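Local coordinates for protein aldehyde dehydrogenase (Burkholderia vietnamiensis, PDB 5KF0) that probably oxidises aldehydes to carboxylic acids with a nicotinamide dinucleotide as electron acceptor, and binds NADPH, at residues 268-273 and 418-423; 23-28 and 42-47; 130-135 and 145-150; 406-411 and 432-437. All blocks are in the same frame, centred on the assembly; numbering follows the deposited sequence. Where two conformers were deposited one is given.

Interaction 1 (268-273 and 418-423); sequences ADQFEQ and GVFTDS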
loop_
_atom_site.group_PDB
_atom_site.type_symbol
_atom_site.label_atom_id
_atom_site.label_comp_id
_atom_site.label_asym_id
_atom_site.label_seq_id
_atom_site.Cartn_x
_atom_site.Cartn_y
_atom_site.Cartn_z
ATOM N N ALA A 268 -10.136 -26.072 -24.726
ATOM C CA ALA A 268 -10.845 -27.317 -24.999
ATOM C C ALA A 268 -12.058 -27.539 -24.100
ATOM O O ALA A 268 -12.896 -28.390 -24.425
ATOM C CB ALA A 268 -9.865 -28.487 -24.857
ATOM N N ASP A 269 -12.178 -26.798 -22.992
ATOM C CA ASP A 269 -13.221 -27.023 -21.996
ATOM C C ASP A 269 -14.445 -26.126 -22.190
ATOM O O ASP A 269 -15.287 -26.037 -21.289
ATOM C CB ASP A 269 -12.650 -26.835 -20.579
ATOM C CG ASP A 269 -12.071 -25.440 -20.339
ATOM O OD1 ASP A 269 -12.124 -24.581 -21.244
ATOM O OD2 ASP A 269 -11.546 -25.203 -19.225
ATOM N N GLN A 270 -14.581 -25.493 -23.350
ATOM C CA GLN A 270 -15.575 -24.444 -23.550
ATOM C C GLN A 270 -16.844 -24.908 -24.267
ATOM O O GLN A 270 -17.682 -24.064 -24.598
ATOM C CB GLN A 270 -14.943 -23.281 -24.322
ATOM C CG GLN A 270 -13.857 -22.562 -23.521
ATOM C CD GLN A 270 -14.440 -21.891 -22.303
ATOM O OE1 GLN A 270 -15.239 -20.961 -22.426
ATOM N NE2 GLN A 270 -14.065 -22.374 -21.115
ATOM N N PHE A 271 -17.024 -26.212 -24.500
ATOM C CA PHE A 271 -18.159 -26.634 -25.330
ATOM C C PHE A 271 -19.495 -26.143 -24.773
ATOM O O PHE A 271 -20.352 -25.659 -25.526
ATOM C CB PHE A 271 -18.200 -28.153 -25.484
ATOM C CG PHE A 271 -19.334 -28.625 -26.359
ATOM C CD1 PHE A 271 -19.209 -28.612 -27.739
ATOM C CD2 PHE A 271 -20.534 -29.043 -25.802
ATOM C CE1 PHE A 271 -20.253 -29.024 -28.554
ATOM C CE2 PHE A 271 -21.583 -29.456 -26.609
ATOM C CZ PHE A 271 -21.439 -29.447 -27.987
ATOM N N GLU A 272 -19.687 -26.241 -23.457
ATOM C CA GLU A 272 -20.978 -25.900 -22.871
ATOM C C GLU A 272 -21.289 -24.406 -22.897
ATOM O O GLU A 272 -22.441 -24.031 -22.666
ATOM C CB GLU A 272 -21.057 -26.415 -21.433
ATOM C CG GLU A 272 -21.037 -27.932 -21.333
ATOM C CD GLU A 272 -22.246 -28.568 -21.987
ATOM O OE1 GLU A 272 -23.370 -28.060 -21.783
ATOM O OE2 GLU A 272 -22.072 -29.569 -22.717
ATOM N N GLN A 273 -20.318 -23.532 -23.140
ATOM C CA GLN A 273 -20.657 -22.115 -23.234
ATOM C C GLN A 273 -20.216 -21.518 -24.565
ATOM O O GLN A 273 -19.857 -20.344 -24.655
ATOM C CB GLN A 273 -20.100 -21.320 -22.052
ATOM C CG GLN A 273 -18.598 -21.305 -21.860
ATOM C CD GLN A 273 -18.179 -20.225 -20.852
ATOM O OE1 GLN A 273 -19.000 -19.777 -20.044
ATOM N NE2 GLN A 273 -16.911 -19.786 -20.910
ATOM N N GLY A 418 -6.974 -12.556 -24.686
ATOM C CA GLY A 418 -8.051 -13.187 -23.943
ATOM C C GLY A 418 -7.959 -14.701 -24.025
ATOM O O GLY A 418 -7.521 -15.259 -25.036
ATOM N N VAL A 419 -8.377 -15.368 -22.946
ATOM C CA VAL A 419 -8.376 -16.832 -22.886
ATOM C C VAL A 419 -9.693 -17.289 -22.276
ATOM O O VAL A 419 -9.945 -17.049 -21.089
ATOM C CB VAL A 419 -7.207 -17.406 -22.068
ATOM C CG1 VAL A 419 -7.208 -18.936 -22.198
ATOM C CG2 VAL A 419 -5.867 -16.820 -22.514
ATOM N N PHE A 420 -10.515 -17.970 -23.069
ATOM C CA PHE A 420 -11.718 -18.623 -22.559
ATOM C C PHE A 420 -11.307 -20.004 -22.063
ATOM O O PHE A 420 -11.073 -20.919 -22.856
ATOM C CB PHE A 420 -12.794 -18.711 -23.638
ATOM C CG PHE A 420 -13.339 -17.371 -24.067
ATOM C CD1 PHE A 420 -14.420 -16.796 -23.403
ATOM C CD2 PHE A 420 -12.782 -16.697 -25.148
ATOM C CE1 PHE A 420 -14.937 -15.564 -23.802
ATOM C CE2 PHE A 420 -13.293 -15.462 -25.555
ATOM C CZ PHE A 420 -14.362 -14.897 -24.878
ATOM N N THR A 421 -11.207 -20.154 -20.742
ATOM C CA THR A 421 -10.818 -21.411 -20.109
ATOM C C THR A 421 -11.411 -21.433 -18.707
ATOM O O THR A 421 -11.630 -20.379 -18.100
ATOM C CB THR A 421 -9.284 -21.578 -20.025
ATOM O OG1 THR A 421 -8.971 -22.887 -19.527
ATOM C CG2 THR A 421 -8.652 -20.527 -19.084
ATOM N N ASP A 422 -11.687 -22.637 -18.205
ATOM C CA ASP A 422 -11.988 -22.826 -16.792
ATOM C C ASP A 422 -10.832 -23.484 -16.054
ATOM O O ASP A 422 -10.962 -23.777 -14.862
ATOM C CB ASP A 422 -13.269 -23.651 -16.607
ATOM C CG ASP A 422 -13.803 -23.603 -15.160
ATOM O OD1 ASP A 422 -13.947 -22.492 -14.624
ATOM O OD2 ASP A 422 -14.063 -24.665 -14.579
ATOM N N SER A 423 -9.699 -23.702 -16.720
ATOM C CA SER A 423 -8.572 -24.406 -16.113
ATOM C C SER A 423 -7.677 -23.424 -15.373
ATOM O O SER A 423 -7.101 -22.516 -15.981
ATOM C CB SER A 423 -7.765 -25.154 -17.178
ATOM O OG SER A 423 -6.544 -25.641 -16.648
#
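Asp269 reaches across to the backbone of Asp422 at a place where two neighbouring parallel strands of the alpha/beta fold, 263-266 and 416-420, both run out into loops. A chi1 of 59° sets its CG between the backbone N and the carbonyl carbon. OD2 takes the N-H of Asp422, 2.8 Å from Asp422 N. The donor comes in on the syn side of the carboxylate, somewhat out of its plane, with an N-H...O angle of 155°. The other oxygen is held from within the loop: Gln270 NE2 donates to Asp269 OD1 over 2.9 Å, nearly straight, meeting OD1 from above the carboxylate plane.

Gln270 itself is buried. Its chain bends at chi2 (-65°), which turns CD over the end of the strand; CG lies 3.3 Å from Phe420 O, OE1 packs on Phe420 CB at 3.5 Å, and NE2 passes over Thr421 CA. The Phe420 ring runs on away from this segment to Val277 and Arg280. Farther along, Gln273, at the N-cap position of helix 274-286, has its NE2 hydrogen-bonded to Asn442 OD1; NE2 also lies so close to Gln270 OE1 that a bond there is doubtful.

The carboxylate of Asp422 turns to a second subunit, where OD2 bonds Ser423 OG of that chain, and Ser423 here returns the bond to Asp422 there. The turn is shaped locally by Thr421, whose OG1 also bonds Asp267: in an ST turn, Ser423 N donates to Thr421 OG1 at 3.0 Å.

Interaction 2 (23-28 and 42-47); sequences VYANTD and RVALAD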
loop_
_atom_site.group_PDB
_atom_site.type_symbol
_atom_site.label_atom_id
_atom_site.label_comp_id
_atom_site.label_asym_id
_atom_site.label_seq_id
_atom_site.Cartn_x
_atom_site.Cartn_y
_atom_site.Cartn_z
ATOM N N VAL A 23 -11.927 30.654 -28.253
ATOM C CA VAL A 23 -11.400 31.538 -29.292
ATOM C C VAL A 23 -11.949 31.069 -30.633
ATOM O O VAL A 23 -11.613 29.970 -31.098
ATOM C CB VAL A 23 -9.863 31.566 -29.320
ATOM C CG1 VAL A 23 -9.379 32.529 -30.394
ATOM C CG2 VAL A 23 -9.300 31.945 -27.957
ATOM N N TYR A 24 -12.775 31.902 -31.263
ATOM C CA TYR A 24 -13.325 31.594 -32.586
ATOM C C TYR A 24 -12.375 32.107 -33.675
ATOM O O TYR A 24 -12.693 32.996 -34.466
ATOM C CB TYR A 24 -14.724 32.191 -32.724
ATOM C CG TYR A 24 -15.782 31.466 -31.909
ATOM C CD1 TYR A 24 -16.476 30.389 -32.444
ATOM C CD2 TYR A 24 -16.080 31.858 -30.607
ATOM C CE1 TYR A 24 -17.437 29.719 -31.711
ATOM C CE2 TYR A 24 -17.043 31.189 -29.863
ATOM C CZ TYR A 24 -17.717 30.124 -30.427
ATOM O OH TYR A 24 -18.679 29.445 -29.712
ATOM N N ALA A 25 -11.176 31.509 -33.698
ATOM C CA ALA A 25 -10.074 32.069 -34.478
ATOM C C ALA A 25 -10.332 31.963 -35.974
ATOM O O ALA A 25 -9.950 32.859 -36.740
ATOM C CB ALA A 25 -8.767 31.359 -34.115
ATOM N N ASN A 26 -10.956 30.876 -36.405
ATOM C CA ASN A 26 -11.244 30.625 -37.812
ATOM C C ASN A 26 -12.233 29.469 -37.863
ATOM O O ASN A 26 -12.609 28.905 -36.830
ATOM C CB ASN A 26 -9.965 30.306 -38.589
ATOM C CG ASN A 26 -9.251 29.094 -38.033
ATOM O OD1 ASN A 26 -9.745 27.974 -38.140
ATOM N ND2 ASN A 26 -8.089 29.312 -37.417
ATOM N N THR A 27 -12.644 29.105 -39.074
ATOM C CA THR A 27 -13.452 27.910 -39.295
ATOM C C THR A 27 -12.761 26.968 -40.276
ATOM O O THR A 27 -13.402 26.351 -41.130
ATOM C CB THR A 27 -14.850 28.273 -39.792
ATOM O OG1 THR A 27 -14.746 29.102 -40.948
ATOM C CG2 THR A 27 -15.627 29.022 -38.711
ATOM N N ASP A 28 -11.439 26.824 -40.148
ATOM C CA ASP A 28 -10.673 26.164 -41.197
ATOM C C ASP A 28 -10.704 24.639 -41.123
ATOM O O ASP A 28 -10.411 23.990 -42.134
ATOM C CB ASP A 28 -9.226 26.660 -41.176
ATOM C CG ASP A 28 -9.104 28.115 -41.595
ATOM O OD1 ASP A 28 -9.971 28.603 -42.351
ATOM O OD2 ASP A 28 -8.142 28.779 -41.168
ATOM N N ARG A 42 -17.685 23.026 -38.532
ATOM C CA ARG A 42 -16.366 23.588 -38.788
ATOM C C ARG A 42 -15.808 24.091 -37.469
ATOM O O ARG A 42 -16.527 24.728 -36.697
ATOM C CB ARG A 42 -16.432 24.712 -39.829
ATOM C CG ARG A 42 -16.879 24.211 -41.194
ATOM C CD ARG A 42 -16.870 25.296 -42.257
ATOM N NE ARG A 42 -17.135 24.725 -43.579
ATOM C CZ ARG A 42 -18.353 24.438 -44.031
ATOM N NH1 ARG A 42 -19.414 24.670 -43.267
ATOM N NH2 ARG A 42 -18.514 23.913 -45.239
ATOM N N VAL A 43 -14.546 23.785 -37.192
ATOM C CA VAL A 43 -13.971 24.168 -35.909
ATOM C C VAL A 43 -12.705 24.978 -36.152
ATOM O O VAL A 43 -12.082 24.917 -37.220
ATOM C CB VAL A 43 -13.684 22.948 -34.996
ATOM C CG1 VAL A 43 -14.828 21.928 -35.072
ATOM C CG2 VAL A 43 -12.361 22.317 -35.327
ATOM N N ALA A 44 -12.340 25.768 -35.144
ATOM C CA ALA A 44 -11.145 26.594 -35.231
ATOM C C ALA A 44 -9.887 25.730 -35.199
ATOM O O ALA A 44 -9.728 24.865 -34.329
ATOM C CB ALA A 44 -11.126 27.615 -34.088
ATOM N N LEU A 45 -8.985 25.980 -36.146
ATOM C CA LEU A 45 -7.723 25.262 -36.264
ATOM C C LEU A 45 -6.619 26.101 -35.629
ATOM O O LEU A 45 -6.420 27.257 -36.016
ATOM C CB LEU A 45 -7.413 24.995 -37.736
ATOM C CG LEU A 45 -6.180 24.155 -38.042
ATOM C CD1 LEU A 45 -6.396 22.700 -37.589
ATOM C CD2 LEU A 45 -5.849 24.247 -39.526
ATOM N N ALA A 46 -5.911 25.529 -34.660
ATOM C CA ALA A 46 -4.843 26.254 -33.978
ATOM C C ALA A 46 -3.554 26.209 -34.790
ATOM O O ALA A 46 -3.121 25.134 -35.212
ATOM C CB ALA A 46 -4.606 25.655 -32.593
ATOM N N ASP A 47 -2.926 27.373 -35.001
ATOM C CA ASP A 47 -1.620 27.379 -35.650
ATOM C C ASP A 47 -0.515 27.333 -34.592
ATOM O O ASP A 47 -0.776 27.254 -33.388
ATOM C CB ASP A 47 -1.467 28.574 -36.596
ATOM C CG ASP A 47 -1.556 29.929 -35.900
ATOM O OD1 ASP A 47 -1.482 30.019 -34.659
ATOM O OD2 ASP A 47 -1.696 30.935 -36.627
#
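Asn26 carries this contact, pairing both ends of its side-chain amide with the backbone of Leu45. OD1 accepts the N-H of Leu45, 2.9 Å from Leu45 N and almost straight at 174°, while ND2 donates to Leu45 O over 3.0 Å, with that oxygen lying in the amide plane of Asn26. One asparagine thus satisfies the N-H and the C=O of the same residue just beyond strand 39-43, much as a neighbouring strand would. OD1 has a second donor as well: Asp28 N lies 2.9 Å from Asn26 OD1, and the two N-H groups reach the oxygen from opposite faces of its plane, so the acceptor is gripped from both sides and the amide is held against rotation.

The backbone oxygen of Asn26 faces Ala44, with a CA-H...O contact of 3.2 Å between Ala44 CA and Asn26 O; the methyl of Ala44 packs close by, beside Ala25 CB and against Tyr16 of strand 13-18. On the other flank Thr27 CB lies 3.9 Å from Arg42 CB, and the arginine chain then stretches away, its NE in a long, weak ion pair with Glu30. Asp28 CB touches Leu45 CB.

Asp47, at the end of the second segment, uses OD1 to cap Ala50 N at the start of helix 48-60. The Asn26 OD1 to Asp28 N bond makes an Asx turn, here at the bend leading from strand 21-23 into strand 29-32 of the small mixed sheet near the N-terminus.

Interaction 3 (130-135 and 145-150); sequences EVLNLE and GYTRRV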
loop_
_atom_site.group_PDB
_atom_site.type_symbol
_atom_site.label_atom_id
_atom_site.label_comp_id
_atom_site.label_asym_id
_atom_site.label_seq_id
_atom_site.Cartn_x
_atom_site.Cartn_y
_atom_site.Cartn_z
ATOM N N GLU A 130 4.136 8.437 1.801
ATOM C CA GLU A 130 4.617 7.452 2.749
ATOM C C GLU A 130 5.511 8.101 3.794
ATOM O O GLU A 130 6.248 9.054 3.504
ATOM C CB GLU A 130 5.418 6.343 2.047
ATOM C CG GLU A 130 4.639 5.526 1.036
ATOM C CD GLU A 130 5.586 4.740 0.137
ATOM O OE1 GLU A 130 6.020 3.664 0.558
ATOM O OE2 GLU A 130 5.943 5.235 -0.957
ATOM N N VAL A 131 5.460 7.555 5.007
ATOM C CA VAL A 131 6.443 7.849 6.046
ATOM C C VAL A 131 7.395 6.665 6.063
ATOM O O VAL A 131 7.006 5.560 6.448
ATOM C CB VAL A 131 5.790 8.064 7.423
ATOM C CG1 VAL A 131 6.864 8.435 8.447
ATOM C CG2 VAL A 131 4.729 9.160 7.359
ATOM N N LEU A 132 8.630 6.874 5.609
ATOM C CA LEU A 132 9.567 5.782 5.374
ATOM C C LEU A 132 10.534 5.603 6.541
ATOM O O LEU A 132 11.170 6.567 6.980
ATOM C CB LEU A 132 10.368 6.049 4.098
ATOM C CG LEU A 132 9.578 6.227 2.811
ATOM C CD1 LEU A 132 10.506 6.764 1.719
ATOM C CD2 LEU A 132 8.916 4.909 2.384
ATOM N N ASN A 133 10.683 4.364 7.012
ATOM C CA ASN A 133 11.803 4.089 7.905
ATOM C C ASN A 133 13.093 4.191 7.111
ATOM O O ASN A 133 13.270 3.479 6.116
ATOM C CB ASN A 133 11.730 2.712 8.551
ATOM C CG ASN A 133 12.986 2.424 9.358
ATOM O OD1 ASN A 133 13.321 3.176 10.286
ATOM N ND2 ASN A 133 13.724 1.377 8.975
ATOM N N LEU A 134 13.984 5.073 7.554
ATOM C CA LEU A 134 15.308 5.197 6.975
ATOM C C LEU A 134 16.395 4.673 7.896
ATOM O O LEU A 134 17.554 4.595 7.476
ATOM C CB LEU A 134 15.603 6.667 6.621
ATOM C CG LEU A 134 14.638 7.326 5.626
ATOM C CD1 LEU A 134 15.150 8.713 5.260
ATOM C CD2 LEU A 134 14.463 6.491 4.352
ATOM N N GLU A 135 16.055 4.285 9.127
ATOM C CA GLU A 135 17.058 3.777 10.062
ATOM C C GLU A 135 17.345 2.305 9.749
ATOM O O GLU A 135 16.952 1.381 10.466
ATOM C CB GLU A 135 16.604 3.971 11.505
ATOM C CG GLU A 135 16.317 5.407 11.880
ATOM C CD GLU A 135 16.098 5.566 13.382
ATOM O OE1 GLU A 135 15.292 4.808 13.957
ATOM O OE2 GLU A 135 16.741 6.433 13.993
ATOM N N GLY A 145 12.030 9.587 6.383
ATOM C CA GLY A 145 11.615 10.054 5.066
ATOM C C GLY A 145 10.115 10.301 5.017
ATOM O O GLY A 145 9.332 9.568 5.637
ATOM N N TYR A 146 9.728 11.334 4.273
ATOM C CA TYR A 146 8.330 11.658 4.007
ATOM C C TYR A 146 8.190 11.924 2.521
ATOM O O TYR A 146 9.000 12.663 1.953
ATOM C CB TYR A 146 7.885 12.903 4.794
ATOM C CG TYR A 146 8.080 12.775 6.283
ATOM C CD1 TYR A 146 7.042 12.340 7.098
ATOM C CD2 TYR A 146 9.302 13.079 6.873
ATOM C CE1 TYR A 146 7.216 12.203 8.457
ATOM C CE2 TYR A 146 9.488 12.946 8.240
ATOM C CZ TYR A 146 8.433 12.509 9.026
ATOM O OH TYR A 146 8.601 12.372 10.389
ATOM N N THR A 147 7.170 11.350 1.886
ATOM C CA THR A 147 7.011 11.528 0.450
ATOM C C THR A 147 5.678 12.182 0.110
ATOM O O THR A 147 4.695 12.096 0.855
ATOM C CB THR A 147 7.120 10.207 -0.320
ATOM O OG1 THR A 147 5.933 9.416 -0.117
ATOM C CG2 THR A 147 8.359 9.419 0.118
ATOM N N ARG A 148 5.668 12.816 -1.061
ATOM C CA ARG A 148 4.475 13.413 -1.652
ATOM C C ARG A 148 4.623 13.324 -3.165
ATOM O O ARG A 148 5.728 13.146 -3.686
ATOM C CB ARG A 148 4.294 14.877 -1.225
ATOM C CG ARG A 148 5.384 15.800 -1.799
ATOM C CD ARG A 148 5.434 17.154 -1.109
ATOM N NE ARG A 148 4.334 18.041 -1.490
ATOM C CZ ARG A 148 4.195 19.280 -1.026
ATOM N NH1 ARG A 148 5.075 19.776 -0.156
ATOM N NH2 ARG A 148 3.173 20.023 -1.425
ATOM N N ARG A 149 3.501 13.455 -3.873
ATOM C CA ARG A 149 3.504 13.485 -5.330
ATOM C C ARG A 149 3.228 14.914 -5.779
ATOM O O ARG A 149 2.158 15.456 -5.481
ATOM C CB ARG A 149 2.445 12.543 -5.900
ATOM C CG ARG A 149 2.517 11.131 -5.362
ATOM C CD ARG A 149 3.772 10.421 -5.785
ATOM N NE ARG A 149 3.911 10.322 -7.236
ATOM C CZ ARG A 149 4.843 9.586 -7.831
ATOM N NH1 ARG A 149 5.696 8.882 -7.091
ATOM N NH2 ARG A 149 4.927 9.543 -9.151
ATOM N N VAL A 150 4.189 15.524 -6.464
ATOM C CA VAL A 150 4.087 16.901 -6.955
ATOM C C VAL A 150 3.685 16.852 -8.426
ATOM O O VAL A 150 4.225 16.024 -9.168
ATOM C CB VAL A 150 5.423 17.645 -6.766
ATOM C CG1 VAL A 150 5.345 19.077 -7.302
ATOM C CG2 VAL A 150 5.828 17.644 -5.290
HETATM O O HOH W 1 5.050 7.573 -1.962
#
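Glu130 and Thr147 are joined by two hydrogen bonds in this hairpin. The N-H of Glu130 goes to the threonine hydroxyl, with 2.8 Å from Glu130 N to Thr147 OG1, and Thr147 N returns a bond to Glu130 O at 3.0 Å. OG1 stands between the backbone N and the carbonyl carbon of its own residue (chi1 73°), where it takes the place of a backbone acceptor. A water sits beside it, 2.8 Å from Thr147 OG1, and donates to Glu130 OE2 at 2.7 Å; the other carboxylate oxygen, OE1, makes a salt bridge with Arg468 of a third subunit.

Two residues along, Leu132 and Gly145 make an antiparallel hydrogen-bonded pair, with Leu132 N donating to Gly145 O (2.8 Å) from above its carbonyl plane and Gly145 N donating to Leu132 O on a lone pair. Between these, Val131 and Tyr146 form a non-hydrogen-bonded pair whose side chains lie side by side and point the same way: Val131 CG1 comes within 3.8 Å of Tyr146 CE1. On the opposite face the side chains of Leu132 and Thr147 cross at about a right angle, CD1 against CG2. Farther along the chain, Leu134 brings CD1 to 3.4 Å from Gly145 N, covering the glycine.

Strand 143-151 is the middle of a three-stranded antiparallel sheet, with 475-483 along its other edge, where Tyr146 meets Met480 and Val482. At the outer edge, Glu130 and Val131 pair antiparallel with a strand of a second subunit, continuing the sheet across the interface, as in the oligomerisation arm of aldehyde dehydrogenases.

Interaction 4 (406-411 and 432-437); sequences ARVNDS and DELEVG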
loop_
_atom_site.group_PDB
_atom_site.type_symbol
_atom_site.label_atom_id
_atom_site.label_comp_id
_atom_site.label_asym_id
_atom_site.label_seq_id
_atom_site.Cartn_x
_atom_site.Cartn_y
_atom_site.Cartn_z
ATOM N N ALA A 406 2.238 -19.497 -27.699
ATOM C CA ALA A 406 3.337 -19.075 -28.560
ATOM C C ALA A 406 2.821 -18.314 -29.773
ATOM O O ALA A 406 3.449 -17.352 -30.227
ATOM C CB ALA A 406 4.157 -20.287 -28.996
ATOM N N ARG A 407 1.674 -18.723 -30.311
ATOM C CA ARG A 407 1.165 -18.050 -31.497
ATOM C C ARG A 407 0.555 -16.692 -31.155
ATOM O O ARG A 407 0.670 -15.754 -31.949
ATOM C CB ARG A 407 0.184 -18.974 -32.215
ATOM C CG ARG A 407 0.952 -20.093 -32.925
ATOM C CD ARG A 407 0.131 -21.353 -33.190
ATOM N NE ARG A 407 -0.856 -21.145 -34.240
ATOM C CZ ARG A 407 -1.807 -22.023 -34.552
ATOM N NH1 ARG A 407 -1.905 -23.170 -33.889
ATOM N NH2 ARG A 407 -2.667 -21.747 -35.521
ATOM N N VAL A 408 -0.054 -16.547 -29.979
ATOM C CA VAL A 408 -0.453 -15.213 -29.532
ATOM C C VAL A 408 0.769 -14.297 -29.475
ATOM O O VAL A 408 0.735 -13.145 -29.927
ATOM C CB VAL A 408 -1.159 -15.284 -28.164
ATOM C CG1 VAL A 408 -1.378 -13.860 -27.604
ATOM C CG2 VAL A 408 -2.492 -16.038 -28.274
ATOM N N ASN A 409 1.868 -14.799 -28.904
ATOM C CA ASN A 409 3.099 -14.025 -28.767
ATOM C C ASN A 409 3.826 -13.815 -30.089
ATOM O O ASN A 409 4.771 -13.021 -30.129
ATOM C CB ASN A 409 4.061 -14.720 -27.797
ATOM C CG ASN A 409 3.700 -14.503 -26.337
ATOM O OD1 ASN A 409 3.064 -13.518 -25.979
ATOM N ND2 ASN A 409 4.137 -15.437 -25.477
ATOM N N ASP A 410 3.438 -14.523 -31.154
ATOM C CA ASP A 410 4.098 -14.425 -32.455
ATOM C C ASP A 410 3.633 -13.145 -33.150
ATOM O O ASP A 410 2.841 -13.157 -34.095
ATOM C CB ASP A 410 3.794 -15.665 -33.287
ATOM C CG ASP A 410 4.299 -15.547 -34.712
ATOM O OD1 ASP A 410 5.398 -14.960 -34.893
ATOM O OD2 ASP A 410 3.589 -16.011 -35.645
ATOM N N SER A 411 4.148 -12.021 -32.647
ATOM C CA SER A 411 3.650 -10.705 -33.013
ATOM C C SER A 411 4.657 -9.656 -32.571
ATOM O O SER A 411 5.387 -9.861 -31.595
ATOM C CB SER A 411 2.299 -10.418 -32.343
ATOM O OG SER A 411 1.867 -9.094 -32.631
ATOM N N ASP A 432 1.636 -16.272 -16.889
ATOM C CA ASP A 432 3.097 -16.373 -16.892
ATOM C C ASP A 432 3.700 -16.002 -18.240
ATOM O O ASP A 432 4.759 -15.367 -18.299
ATOM C CB ASP A 432 3.549 -17.807 -16.592
ATOM C CG ASP A 432 3.380 -18.231 -15.148
ATOM O OD1 ASP A 432 3.062 -17.412 -14.265
ATOM O OD2 ASP A 432 3.615 -19.438 -14.901
ATOM N N GLU A 433 3.090 -16.475 -19.335
ATOM C CA GLU A 433 3.789 -16.583 -20.609
ATOM C C GLU A 433 3.353 -15.583 -21.668
ATOM O O GLU A 433 4.127 -15.331 -22.599
ATOM C CB GLU A 433 3.622 -17.997 -21.194
ATOM C CG GLU A 433 4.203 -19.106 -20.322
ATOM C CD GLU A 433 5.688 -18.924 -20.087
ATOM O OE1 GLU A 433 6.409 -18.641 -21.066
ATOM O OE2 GLU A 433 6.126 -19.055 -18.927
ATOM N N LEU A 434 2.151 -15.020 -21.572
ATOM C CA LEU A 434 1.690 -14.091 -22.603
ATOM C C LEU A 434 2.340 -12.732 -22.383
ATOM O O LEU A 434 2.132 -12.104 -21.339
ATOM C CB LEU A 434 0.168 -13.971 -22.592
ATOM C CG LEU A 434 -0.534 -15.233 -23.108
ATOM C CD1 LEU A 434 -2.061 -15.035 -23.030
ATOM C CD2 LEU A 434 -0.100 -15.586 -24.541
ATOM N N GLU A 435 3.121 -12.277 -23.371
ATOM C CA GLU A 435 3.845 -11.009 -23.249
ATOM C C GLU A 435 2.925 -9.879 -23.701
ATOM O O GLU A 435 3.010 -9.346 -24.814
ATOM C CB GLU A 435 5.153 -11.030 -24.031
ATOM C CG GLU A 435 6.019 -9.831 -23.646
ATOM C CD GLU A 435 7.417 -9.845 -24.231
ATOM O OE1 GLU A 435 7.750 -10.752 -25.023
ATOM O OE2 GLU A 435 8.188 -8.924 -23.883
ATOM N N VAL A 436 2.016 -9.513 -22.792
ATOM C CA VAL A 436 1.003 -8.494 -23.017
ATOM C C VAL A 436 0.883 -7.660 -21.749
ATOM O O VAL A 436 1.315 -8.063 -20.661
ATOM C CB VAL A 436 -0.378 -9.103 -23.375
ATOM C CG1 VAL A 436 -0.321 -9.848 -24.702
ATOM C CG2 VAL A 436 -0.820 -10.064 -22.283
ATOM N N GLY A 437 0.287 -6.484 -21.899
ATOM C CA GLY A 437 -0.041 -5.690 -20.725
ATOM C C GLY A 437 -1.080 -6.370 -19.855
ATOM O O GLY A 437 -0.944 -6.416 -18.628
HETATM O O HOH W 2 2.792 -10.895 -27.101
HETATM O O HOH W 3 6.711 -12.183 -27.452
#
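Asn409, in the last turn of helix 401-409, grips the backbone at the C-terminal end of helix 424-433, on one side of the sheet of the alpha/beta fold. Its amide spans Leu434: ND2 donates to Glu433 O at 2.9 Å, and OD1 accepts the N-H of Glu435, 2.9 Å from Glu435 N and at 165°. The Glu433 oxygen lies close to the amide plane of Asn409. A chi1 of -78° sets CG anti to its own carbonyl carbon, beside the backbone N.

The tight part lies beside this, toward the sheet. Val408 CG1 meets Leu434 CD2 at 3.7 Å, the two side chains crossing at about a right angle, and both also rest on Ala417 of strand 416-420; Val408 reaches Ala263 and Ile265 too.

The looser side is wet. Glu435, modelled in two conformers, passes its CB by Asn409 OD1 at 3.8 Å, but its carboxylate meets Asn409 only through a water that donates to Glu435 OE1 and, weakly, to Asn409 O. A second water bridges the segments, lying 2.9 Å from Asn409 OD1 and 2.8 Å from Glu435 O.

Interactions 1 and 4 are neighbours: their centres lie 18 Å apart, and Val419 CG2 of strand 416-420 touches Leu434 CD1 at 4.2 Å. They also alternate along the chain, the strand of interaction 1 running between the two helices of interaction 4. Interaction 2 lies on the opposite side of the chain's centre from both, its centre 52 Å from that of interaction 1; its Leu45 side chain is about 8 Å from the bound NADPH. Interaction 3 stands apart on the arm, 37 Å between centres from interaction 4 within one chain, yet between chains of the tetramer Arg148 NH1 forms a salt bridge with Asp432 OD1 of a third subunit.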